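Putative transcriptional regulator protein, LacI family (Rhizobium etli, PDB 3MIZ) probably binds operator DNA as a dimeric transcriptional regulator, most likely a repressor, with a periplasmic-binding-protein-like domain that would sense a small-molecule effector. Local coordinates at the interface of chains A and B. Numbering follows the deposited sequence. Chains: chain A/B, Putative transcriptional regulator protein, LacI family.

The interface of chains A and B. Residues chain A 240-241, 243; chain B 185, 211, 214.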
loop_
_atom_site.group_PDB
_atom_site.type_symbol
_atom_site.label_atom_id
_atom_site.label_comp_id
_atom_site.label_asym_id
_atom_site.label_seq_id
_atom_site.Cartn_x
_atom_site.Cartn_y
_atom_site.Cartn_z
HETATM N N MSE A 240 -3.634 -3.876 -11.934
HETATM C CA MSE A 240 -4.363 -3.051 -12.884
HETATM C C MSE A 240 -3.555 -1.876 -13.438
HETATM O O MSE A 240 -4.073 -1.063 -14.211
HETATM C CB MSE A 240 -5.647 -2.543 -12.243
HETATM C CG MSE A 240 -6.632 -3.652 -11.936
HETATM SE SE MSE A 240 -8.253 -2.963 -11.191
HETATM C CE MSE A 240 -9.223 -2.656 -12.843
ATOM N N ALA A 241 -2.290 -1.788 -13.038
ATOM C CA ALA A 241 -1.401 -0.739 -13.521
ATOM C C ALA A 241 -0.612 -1.332 -14.682
ATOM O O ALA A 241 -0.423 -0.698 -15.719
ATOM C CB ALA A 241 -0.446 -0.294 -12.411
ATOM N N LYS A 243 0.297 -3.393 -17.926
ATOM C CA LYS A 243 -0.415 -3.652 -19.169
ATOM C C LYS A 243 0.525 -4.552 -19.955
ATOM O O LYS A 243 1.686 -4.200 -20.171
ATOM C CB LYS A 243 -0.654 -2.350 -19.945
ATOM C CG LYS A 243 -1.376 -1.258 -19.162
ATOM C CD LYS A 243 -2.814 -1.633 -18.839
ATOM C CE LYS A 243 -3.506 -0.513 -18.071
ATOM N NZ LYS A 243 -4.931 -0.818 -17.769
ATOM N N PHE B 185 -2.525 4.667 -19.029
ATOM C CA PHE B 185 -1.785 4.053 -20.132
ATOM C C PHE B 185 -2.232 4.605 -21.489
ATOM O O PHE B 185 -1.402 4.984 -22.327
ATOM C CB PHE B 185 -1.982 2.533 -20.127
ATOM C CG PHE B 185 -1.296 1.828 -21.266
ATOM C CD1 PHE B 185 0.077 1.595 -21.237
ATOM C CD2 PHE B 185 -2.023 1.423 -22.385
ATOM C CE1 PHE B 185 0.718 0.974 -22.299
ATOM C CE2 PHE B 185 -1.392 0.799 -23.460
ATOM C CZ PHE B 185 -0.016 0.574 -23.418
ATOM N N GLN B 211 2.200 2.968 -15.446
ATOM C CA GLN B 211 1.542 2.906 -16.754
ATOM C C GLN B 211 2.243 3.727 -17.829
ATOM O O GLN B 211 2.215 3.358 -19.010
ATOM C CB GLN B 211 0.084 3.357 -16.633
ATOM C CG GLN B 211 -0.742 2.432 -15.752
ATOM C CD GLN B 211 -2.209 2.788 -15.756
ATOM O OE1 GLN B 211 -2.861 2.773 -16.808
ATOM N NE2 GLN B 211 -2.742 3.109 -14.584
ATOM N N ILE B 214 5.360 1.801 -19.046
ATOM C CA ILE B 214 4.939 0.749 -19.965
ATOM C C ILE B 214 4.488 1.334 -21.301
ATOM O O ILE B 214 4.798 0.786 -22.362
ATOM C CB ILE B 214 3.818 -0.113 -19.340
ATOM C CG1 ILE B 214 4.358 -0.782 -18.059
ATOM C CG2 ILE B 214 3.341 -1.178 -20.331
ATOM C CD1 ILE B 214 3.387 -1.701 -17.384
HETATM O O HOH W 1 -5.377 2.309 -17.492
#
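A:Ala241 and A:Lys243 lie in the loop just after helix 236-239 of chain A, A:Ala241 in a turned conformation (phi -96°, psi -43°) and A:Lys243 extended, and meet B:Gln211 and B:Ile214 of helix 206-217 and B:Phe185 near the start of helix 184-192. CB and CG of A:Lys243 lie over one face of the B:Phe185 ring, CG near the CG/CD1 rim, the two side chains passing in opposite directions. Its CG approaches the ring carbon CG of B:Phe185 at 3.7 Å. A bend at the second torsion of A:Lys243 (chi2 -67°), followed by a straight run, carries CE and NZ off the ring toward B:Gln211 OE1 and water 1, and CE packs against B:Phe185 CB and the B:Gln211 amide oxygen. The side-chain amine NZ of A:Lys243 is 3.2 Å from water 1, which in turn sits 2.6 Å from B:Gln211 OE1, so the chains are joined here through solvent. That same OE1 takes the backbone N-H of B:Phe185 in a bent hydrogen bond (2.9 Å from N to OE1), with the donor well above the carbonyl plane. B:Gln211 thus ties the start of helix 184-192 to helix 206-217 while also offering its oxygen to the water bridge. Lower on its chain, B:Gln211 CG rests 3.9 Å from A:Ala241 CA. B:Ile214 completes the patch, its CG2 branch 3.4 Å from the carbonyl oxygen of A:Lys243 and its CD1 near that residue's backbone N. A leucine in place of B:Gln211 would probably leave the B:Phe185 N-H without its side-chain acceptor and break the water link to A:Lys243. Repeated by the two-fold axis, this packing of aliphatic and aromatic carbons, with its water-mediated link, forms part of the chain pairing, consistent with the dimer typical of LacI-family regulators.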